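Local coordinates for uncharacterized protein (Legionella longbeachae NSW150, PDB 4JZA), which is a phosphoinositide phosphatase that probably removes the 3-phosphate from phosphatidylinositol 3-phosphate and may act on lipids of the host cell, at residues Pro39-Ser51 with Arg603-Glu617. Residues are numbered along the deposited sequence; the frame is centred on the assembly and turned at random.
Sequences PDYHRSFARRVDS and RHQHEHAGQNAPGSE
Pro39 lays CB over one face of the Arg603 guanidinium, 3.7 Å from Arg603 NE. Asp647 is the salt-bridge partner of this guanidinium, though the place of Arg603 NH2 is uncertain. Arg43, with CG anti to the backbone N (chi1 -169°), brings its guanidinium across to helix 604-612. Its NH2 meets the Glu607 carboxylate in a salt bridge at the guanidinium edge, 2.6 Å from Glu607 OE2. Ser44 donates OG to Glu617 OE1 at 2.8 Å, nearly in line with the C-O bond of the carboxylate. The carbonyl O of Ser44 lies 3.0 Å from Gly615 CA, where the two backbones come closest. Arg47 lays its guanidinium face against Pro614 CB. Its charge pairs with Glu617, but the atoms sit too close for that geometry to be trusted. Arg48 bends at chi2 (96°) and sets NH1 3.0 Å from Pro614 O, tilted from the carbonyl and guanidinium planes. Glu133 forms a salt bridge with NH1, and the backbone O of Asp653 accepts from NE. Ser51 bonds to Glu133 too, and its OG packs 3.4 Å from Pro614 CD. Helix 41-62 thus packs on a type II beta turn, Ala613 to Ser616, just past helix 604-612 in this alpha/beta phosphatase fold.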
ATOM      1  N   PRO A  39       3.878  -1.587  25.527  1.00 53.49           N
ATOM      2  CA  PRO A  39       4.277  -1.757  24.115  1.00 52.68           C
ATOM      3  C   PRO A  39       5.793  -1.782  23.928  1.00 53.59           C
ATOM      4  O   PRO A  39       6.512  -1.001  24.558  1.00 59.23           O
ATOM      5  CB  PRO A  39       3.730  -0.504  23.435  1.00 49.01           C
ATOM      6  CG  PRO A  39       2.822   0.141  24.428  1.00 47.28           C
ATOM      7  CD  PRO A  39       3.244  -0.282  25.775  1.00 48.27           C
ATOM      8  N   ASP A  40       6.267  -2.635  23.035  1.00 54.03           N
ATOM      9  CA  ASP A  40       7.693  -2.708  22.699  1.00 53.06           C
ATOM     10  C   ASP A  40       7.961  -2.008  21.356  1.00 49.60           C
ATOM     11  O   ASP A  40       7.854  -2.611  20.280  1.00 50.99           O
ATOM     12  CB  ASP A  40       8.127  -4.171  22.644  1.00 51.01           C
ATOM     13  CG  ASP A  40       9.605  -4.323  22.426  1.00 51.85           C
ATOM     14  OD1 ASP A  40      10.287  -3.305  22.160  1.00 47.21           O
ATOM     15  OD2 ASP A  40      10.075  -5.470  22.539  1.00 53.80           O
ATOM     16  N   TYR A  41       8.303  -0.732  21.401  1.00 48.93           N
ATOM     17  CA  TYR A  41       8.445  -0.001  20.149  1.00 48.09           C
ATOM     18  C   TYR A  41       9.743  -0.383  19.405  1.00 46.03           C
ATOM     19  O   TYR A  41       9.789  -0.322  18.186  1.00 44.59           O
ATOM     20  CB  TYR A  41       8.188   1.513  20.344  1.00 49.91           C
ATOM     21  CG  TYR A  41       6.676   1.830  20.413  1.00 54.19           C
ATOM     22  CD1 TYR A  41       5.821   1.561  19.304  1.00 54.93           C
ATOM     23  CD2 TYR A  41       6.076   2.345  21.592  1.00 53.00           C
ATOM     24  CE1 TYR A  41       4.445   1.819  19.360  1.00 52.15           C
ATOM     25  CE2 TYR A  41       4.705   2.596  21.645  1.00 51.62           C
ATOM     26  CZ  TYR A  41       3.902   2.336  20.530  1.00 49.32           C
ATOM     27  OH  TYR A  41       2.554   2.586  20.579  1.00 50.52           O
ATOM     28  N   HIS A  42      10.767  -0.842  20.117  1.00 46.06           N
ATOM     29  CA  HIS A  42      11.918  -1.421  19.437  1.00 46.93           C
ATOM     30  C   HIS A  42      11.558  -2.612  18.549  1.00 42.27           C
ATOM     31  O   HIS A  42      12.101  -2.769  17.460  1.00 40.02           O
ATOM     32  CB  HIS A  42      13.064  -1.801  20.384  1.00 52.67           C
ATOM     33  CG  HIS A  42      14.275  -2.277  19.647  1.00 60.73           C
ATOM     34  ND1 HIS A  42      14.474  -3.610  19.313  1.00 65.70           N
ATOM     35  CD2 HIS A  42      15.281  -1.582  19.059  1.00 62.02           C
ATOM     36  CE1 HIS A  42      15.581  -3.715  18.594  1.00 69.16           C
ATOM     37  NE2 HIS A  42      16.082  -2.497  18.415  1.00 66.91           N
ATOM     38  N   ARG A  43      10.627  -3.430  18.984  1.00 42.63           N
ATOM     39  CA  ARG A  43      10.148  -4.540  18.142  1.00 44.22           C
ATOM     40  C   ARG A  43       9.505  -4.005  16.854  1.00 43.23           C
ATOM     41  O   ARG A  43       9.851  -4.446  15.778  1.00 47.51           O
ATOM     42  CB  ARG A  43       9.148  -5.459  18.898  1.00 45.44           C
ATOM     43  CG  ARG A  43       8.843  -6.761  18.122  1.00 47.55           C
ATOM     44  CD  ARG A  43       7.884  -7.723  18.826  1.00 46.35           C
ATOM     45  NE  ARG A  43       6.503  -7.470  18.432  1.00 49.11           N
ATOM     46  CZ  ARG A  43       5.758  -8.285  17.699  1.00 58.50           C
ATOM     47  NH1 ARG A  43       6.227  -9.439  17.242  1.00 67.41           N
ATOM     48  NH2 ARG A  43       4.527  -7.947  17.409  1.00 62.98           N
ATOM     49  N   SER A  44       8.605  -3.037  16.965  1.00 40.11           N
ATOM     50  CA  SER A  44       7.915  -2.507  15.787  1.00 42.41           C
ATOM     51  C   SER A  44       8.901  -1.874  14.803  1.00 43.46           C
ATOM     52  O   SER A  44       8.741  -1.958  13.580  1.00 42.55           O
ATOM     53  CB  SER A  44       6.770  -1.554  16.185  1.00 39.45           C
ATOM     54  OG  SER A  44       5.721  -2.315  16.844  1.00 39.76           O
ATOM     55  N   PHE A  45       9.961  -1.316  15.353  1.00 43.93           N
ATOM     56  CA  PHE A  45      11.013  -0.703  14.551  1.00 45.97           C
ATOM     57  C   PHE A  45      11.807  -1.738  13.735  1.00 45.10           C
ATOM     58  O   PHE A  45      11.983  -1.613  12.529  1.00 49.01           O
ATOM     59  CB  PHE A  45      11.923   0.120  15.466  1.00 45.94           C
ATOM     60  CG  PHE A  45      13.186   0.509  14.835  1.00 45.55           C
ATOM     61  CD1 PHE A  45      13.236   1.599  14.019  1.00 44.94           C
ATOM     62  CD2 PHE A  45      14.318  -0.233  15.044  1.00 46.26           C
ATOM     63  CE1 PHE A  45      14.402   1.941  13.400  1.00 41.73           C
ATOM     64  CE2 PHE A  45      15.483   0.102  14.437  1.00 42.70           C
ATOM     65  CZ  PHE A  45      15.511   1.186  13.614  1.00 42.64           C
ATOM     66  N   ALA A  46      12.280  -2.768  14.387  1.00 43.13           N
ATOM     67  CA  ALA A  46      12.945  -3.824  13.657  1.00 42.76           C
ATOM     68  C   ALA A  46      12.013  -4.486  12.628  1.00 44.00           C
ATOM     69  O   ALA A  46      12.453  -4.901  11.568  1.00 46.17           O
ATOM     70  CB  ALA A  46      13.458  -4.870  14.637  1.00 42.25           C
ATOM     71  N   ARG A  47      10.727  -4.624  12.943  1.00 46.64           N
ATOM     72  CA  ARG A  47       9.831  -5.310  12.007  1.00 45.12           C
ATOM     73  C   ARG A  47       9.706  -4.478  10.777  1.00 40.48           C
ATOM     74  O   ARG A  47       9.735  -5.032   9.688  1.00 42.20           O
ATOM     75  CB  ARG A  47       8.431  -5.657  12.565  1.00 43.38           C
ATOM     76  CG  ARG A  47       8.415  -6.708  13.650  1.00 43.78           C
ATOM     77  CD  ARG A  47       6.990  -6.965  14.172  1.00 46.25           C
ATOM     78  NE  ARG A  47       6.551  -8.163  13.480  1.00 54.00           N
ATOM     79  CZ  ARG A  47       5.399  -8.333  12.830  1.00 54.12           C
ATOM     80  NH1 ARG A  47       4.415  -7.429  12.805  1.00 52.00           N
ATOM     81  NH2 ARG A  47       5.214  -9.471  12.208  1.00 56.59           N
ATOM     82  N   ARG A  48       9.615  -3.164  10.939  1.00 38.43           N
ATOM     83  CA  ARG A  48       9.390  -2.281   9.782  1.00 38.74           C
ATOM     84  C   ARG A  48      10.632  -2.182   8.930  1.00 37.71           C
ATOM     85  O   ARG A  48      10.544  -2.238   7.713  1.00 38.47           O
ATOM     86  CB  ARG A  48       8.968  -0.881  10.204  1.00 38.74           C
ATOM     87  CG  ARG A  48       8.243  -0.104   9.126  1.00 37.64           C
ATOM     88  CD  ARG A  48       6.749  -0.215   9.284  1.00 39.62           C
ATOM     89  NE  ARG A  48       6.076   0.185   8.084  1.00 38.40           N
ATOM     90  CZ  ARG A  48       5.966  -0.573   7.014  1.00 41.06           C
ATOM     91  NH1 ARG A  48       6.447  -1.794   7.031  1.00 44.35           N
ATOM     92  NH2 ARG A  48       5.365  -0.119   5.922  1.00 42.22           N
ATOM     93  N   VAL A  49      11.779  -2.031   9.566  1.00 36.44           N
ATOM     94  CA  VAL A  49      13.016  -2.068   8.829  1.00 37.51           C
ATOM     95  C   VAL A  49      13.095  -3.353   8.016  1.00 39.57           C
ATOM     96  O   VAL A  49      13.318  -3.313   6.802  1.00 39.31           O
ATOM     97  CB  VAL A  49      14.260  -1.949   9.737  1.00 37.54           C
ATOM     98  CG1 VAL A  49      15.529  -2.220   8.948  1.00 37.67           C
ATOM     99  CG2 VAL A  49      14.367  -0.557  10.327  1.00 35.97           C
ATOM    100  N   ASP A  50      12.896  -4.482   8.682  1.00 42.64           N
ATOM    101  CA  ASP A  50      13.062  -5.784   8.053  1.00 45.79           C
ATOM    102  C   ASP A  50      12.093  -5.940   6.905  1.00 41.72           C
ATOM    103  O   ASP A  50      12.452  -6.373   5.831  1.00 48.53           O
ATOM    104  CB  ASP A  50      12.903  -6.895   9.109  1.00 51.35           C
ATOM    105  CG  ASP A  50      13.005  -8.328   8.531  1.00 55.89           C
ATOM    106  OD1 ASP A  50      14.055  -8.759   8.002  1.00 66.41           O
ATOM    107  OD2 ASP A  50      12.020  -9.056   8.652  1.00 58.29           O
ATOM    108  N   SER A  51      10.867  -5.531   7.091  1.00 40.71           N
ATOM    109  CA  SER A  51       9.876  -5.712   6.025  1.00 39.92           C
ATOM    110  C   SER A  51      10.187  -4.895   4.777  1.00 37.97           C
ATOM    111  O   SER A  51       9.916  -5.344   3.675  1.00 40.25           O
ATOM    112  CB  SER A  51       8.472  -5.360   6.531  1.00 39.01           C
ATOM    113  OG  SER A  51       7.488  -5.824   5.648  1.00 38.49           O
ATOM    114  N   ARG A 603      -3.247  -5.606  23.016  1.00 39.57           N
ATOM    115  CA  ARG A 603      -2.665  -5.216  21.732  1.00 40.57           C
ATOM    116  C   ARG A 603      -2.954  -6.251  20.689  1.00 37.58           C
ATOM    117  O   ARG A 603      -2.311  -6.280  19.660  1.00 35.96           O
ATOM    118  CB  ARG A 603      -1.150  -5.011  21.804  1.00 43.56           C
ATOM    119  CG  ARG A 603      -0.712  -3.894  22.738  1.00 46.44           C
ATOM    120  CD  ARG A 603       0.667  -3.368  22.384  1.00 47.72           C
ATOM    121  NE  ARG A 603       0.485  -1.946  22.277  1.00 53.19           N
ATOM    122  CZ  ARG A 603       0.764  -1.199  21.226  1.00 54.57           C
ATOM    123  NH1 ARG A 603       1.363  -1.688  20.148  1.00 63.17           N
ATOM    124  NH2 ARG A 603       0.455   0.069  21.279  1.00 50.52           N
ATOM    125  N   HIS A 604      -3.903  -7.124  20.954  1.00 35.76           N
ATOM    126  CA  HIS A 604      -4.267  -8.069  19.947  1.00 36.20           C
ATOM    127  C   HIS A 604      -4.646  -7.381  18.610  1.00 37.44           C
ATOM    128  O   HIS A 604      -4.139  -7.744  17.565  1.00 36.55           O
ATOM    129  CB  HIS A 604      -5.422  -8.883  20.442  1.00 36.29           C
ATOM    130  CG  HIS A 604      -6.027  -9.754  19.395  1.00 36.00           C
ATOM    131  ND1 HIS A 604      -5.495 -10.976  19.063  1.00 35.01           N
ATOM    132  CD2 HIS A 604      -7.128  -9.590  18.618  1.00 36.42           C
ATOM    133  CE1 HIS A 604      -6.198 -11.504  18.075  1.00 36.49           C
ATOM    134  NE2 HIS A 604      -7.197 -10.687  17.790  1.00 38.12           N
ATOM    135  N   GLN A 605      -5.543  -6.405  18.627  1.00 36.64           N
ATOM    136  CA  GLN A 605      -5.928  -5.732  17.393  1.00 36.60           C
ATOM    137  C   GLN A 605      -4.767  -4.975  16.777  1.00 37.41           C
ATOM    138  O   GLN A 605      -4.708  -4.803  15.566  1.00 41.08           O
ATOM    139  CB  GLN A 605      -7.045  -4.712  17.659  1.00 36.48           C
ATOM    140  CG  GLN A 605      -8.377  -5.330  18.063  1.00 38.12           C
ATOM    141  CD  GLN A 605      -8.928  -6.276  17.013  1.00 38.81           C
ATOM    142  OE1 GLN A 605      -8.549  -6.212  15.860  1.00 40.15           O
ATOM    143  NE2 GLN A 605      -9.828  -7.148  17.411  1.00 41.15           N
ATOM    144  N   HIS A 606      -3.859  -4.481  17.597  1.00 36.17           N
ATOM    145  CA  HIS A 606      -2.757  -3.698  17.087  1.00 36.82           C
ATOM    146  C   HIS A 606      -1.903  -4.599  16.213  1.00 38.15           C
ATOM    147  O   HIS A 606      -1.427  -4.186  15.127  1.00 37.36           O
ATOM    148  CB  HIS A 606      -1.875  -3.134  18.207  1.00 37.30           C
ATOM    149  CG  HIS A 606      -2.552  -2.140  19.112  1.00 37.98           C
ATOM    150  ND1 HIS A 606      -3.740  -2.397  19.763  1.00 38.30           N
ATOM    151  CD2 HIS A 606      -2.131  -0.940  19.571  1.00 37.92           C
ATOM    152  CE1 HIS A 606      -4.042  -1.376  20.542  1.00 40.93           C
ATOM    153  NE2 HIS A 606      -3.072  -0.490  20.460  1.00 39.80           N
ATOM    154  N   GLU A 607      -1.702  -5.822  16.696  1.00 36.75           N
ATOM    155  CA  GLU A 607      -0.914  -6.825  16.005  1.00 37.88           C
ATOM    156  C   GLU A 607      -1.549  -7.259  14.708  1.00 36.89           C
ATOM    157  O   GLU A 607      -0.867  -7.449  13.671  1.00 38.85           O
ATOM    158  CB  GLU A 607      -0.698  -8.033  16.902  1.00 39.70           C
ATOM    159  CG  GLU A 607       0.155  -7.665  18.090  1.00 43.55           C
ATOM    160  CD  GLU A 607       1.615  -7.475  17.707  1.00 49.94           C
ATOM    161  OE1 GLU A 607       2.335  -6.652  18.392  1.00 48.76           O
ATOM    162  OE2 GLU A 607       2.044  -8.163  16.719  1.00 47.61           O
ATOM    163  N   HIS A 608      -2.853  -7.401  14.750  1.00 36.58           N
ATOM    164  CA  HIS A 608      -3.606  -7.765  13.551  1.00 37.25           C
ATOM    165  C   HIS A 608      -3.403  -6.705  12.484  1.00 36.19           C
ATOM    166  O   HIS A 608      -3.000  -7.030  11.388  1.00 39.67           O
ATOM    167  CB  HIS A 608      -5.082  -7.954  13.876  1.00 36.33           C
ATOM    168  CG  HIS A 608      -5.844  -8.638  12.805  1.00 35.61           C
ATOM    169  ND1 HIS A 608      -6.763  -7.988  12.015  1.00 36.83           N
ATOM    170  CD2 HIS A 608      -5.823  -9.922  12.384  1.00 34.98           C
ATOM    171  CE1 HIS A 608      -7.292  -8.847  11.164  1.00 35.68           C
ATOM    172  NE2 HIS A 608      -6.734 -10.028  11.365  1.00 34.17           N
ATOM    173  N   ALA A 609      -3.601  -5.438  12.809  1.00 35.60           N
ATOM    174  CA  ALA A 609      -3.155  -4.352  11.899  1.00 35.33           C
ATOM    175  C   ALA A 609      -1.696  -4.462  11.416  1.00 36.13           C
ATOM    176  O   ALA A 609      -1.381  -4.191  10.248  1.00 36.73           O
ATOM    177  CB  ALA A 609      -3.359  -3.005  12.549  1.00 35.03           C
ATOM    178  N   GLY A 610      -0.786  -4.809  12.317  1.00 38.39           N
ATOM    179  CA  GLY A 610       0.646  -4.925  11.947  1.00 37.19           C
ATOM    180  C   GLY A 610       0.917  -5.911  10.841  1.00 36.17           C
ATOM    181  O   GLY A 610       1.810  -5.727  10.015  1.00 36.41           O
ATOM    182  N   GLN A 611       0.145  -6.972  10.804  1.00 36.57           N
ATOM    183  CA  GLN A 611       0.359  -7.957   9.789  1.00 38.35           C
ATOM    184  C   GLN A 611       0.133  -7.416   8.373  1.00 39.75           C
ATOM    185  O   GLN A 611       0.642  -7.978   7.418  1.00 43.57           O
ATOM    186  CB  GLN A 611      -0.549  -9.132  10.026  1.00 39.32           C
ATOM    187  CG  GLN A 611      -0.213  -9.940  11.274  1.00 38.94           C
ATOM    188  CD  GLN A 611      -1.250 -11.024  11.533  1.00 40.09           C
ATOM    189  OE1 GLN A 611      -2.465 -10.826  11.379  1.00 41.72           O
ATOM    190  NE2 GLN A 611      -0.788 -12.162  11.901  1.00 41.69           N
ATOM    191  N   ASN A 612      -0.661  -6.361   8.257  1.00 40.31           N
ATOM    192  CA  ASN A 612      -0.818  -5.629   7.008  1.00 38.65           C
ATOM    193  C   ASN A 612       0.435  -4.901   6.537  1.00 37.14           C
ATOM    194  O   ASN A 612       0.719  -4.858   5.353  1.00 36.92           O
ATOM    195  CB  ASN A 612      -2.001  -4.674   7.087  1.00 38.68           C
ATOM    196  CG  ASN A 612      -3.326  -5.394   7.083  1.00 37.43           C
ATOM    197  OD1 ASN A 612      -3.869  -5.702   6.036  1.00 38.81           O
ATOM    198  ND2 ASN A 612      -3.851  -5.659   8.254  1.00 38.32           N
ATOM    199  N   ALA A 613       1.158  -4.292   7.468  1.00 37.26           N
ATOM    200  CA  ALA A 613       2.482  -3.750   7.200  1.00 36.05           C
ATOM    201  C   ALA A 613       3.352  -3.914   8.432  1.00 34.99           C
ATOM    202  O   ALA A 613       3.286  -3.093   9.333  1.00 36.10           O
ATOM    203  CB  ALA A 613       2.383  -2.290   6.815  1.00 36.93           C
ATOM    204  N   PRO A 614       4.232  -5.007   8.436  1.00 35.18           N
ATOM    205  CA  PRO A 614       4.881  -5.227   9.746  1.00 35.67           C
ATOM    206  C   PRO A 614       5.691  -4.061  10.294  1.00 37.76           C
ATOM    207  O   PRO A 614       6.402  -3.394   9.565  1.00 38.65           O
ATOM    208  CB  PRO A 614       5.804  -6.410   9.489  1.00 34.34           C
ATOM    209  CG  PRO A 614       5.059  -7.227   8.529  1.00 36.58           C
ATOM    210  CD  PRO A 614       4.652  -6.196   7.542  1.00 37.31           C
ATOM    211  N   GLY A 615       5.587  -3.861  11.603  1.00 40.22           N
ATOM    212  CA  GLY A 615       6.123  -2.707  12.295  1.00 39.35           C
ATOM    213  C   GLY A 615       5.129  -1.573  12.398  1.00 40.49           C
ATOM    214  O   GLY A 615       5.414  -0.515  12.929  1.00 41.13           O
ATOM    215  N   SER A 616       3.932  -1.822  11.906  1.00 40.77           N
ATOM    216  CA  SER A 616       2.880  -0.830  11.873  1.00 37.50           C
ATOM    217  C   SER A 616       1.825  -1.188  12.890  1.00 38.35           C
ATOM    218  O   SER A 616       0.644  -0.962  12.685  1.00 36.77           O
ATOM    219  CB  SER A 616       2.275  -0.731  10.490  1.00 35.95           C
ATOM    220  OG  SER A 616       3.150  -0.052   9.632  1.00 39.16           O
ATOM    221  N   GLU A 617       2.265  -1.779  13.985  1.00 36.96           N
ATOM    222  CA  GLU A 617       1.350  -2.288  14.970  1.00 36.59           C
ATOM    223  C   GLU A 617       0.900  -1.171  15.870  1.00 37.14           C
ATOM    224  O   GLU A 617       1.535  -0.856  16.856  1.00 41.47           O
ATOM    225  CB  GLU A 617       2.046  -3.353  15.804  1.00 35.67           C
ATOM    226  CG  GLU A 617       2.328  -4.635  15.049  1.00 35.34           C
ATOM    227  CD  GLU A 617       3.701  -4.662  14.429  1.00 36.44           C
ATOM    228  OE1 GLU A 617       4.611  -4.040  14.986  1.00 38.95           O
ATOM    229  OE2 GLU A 617       3.877  -5.312  13.390  1.00 32.76           O
TER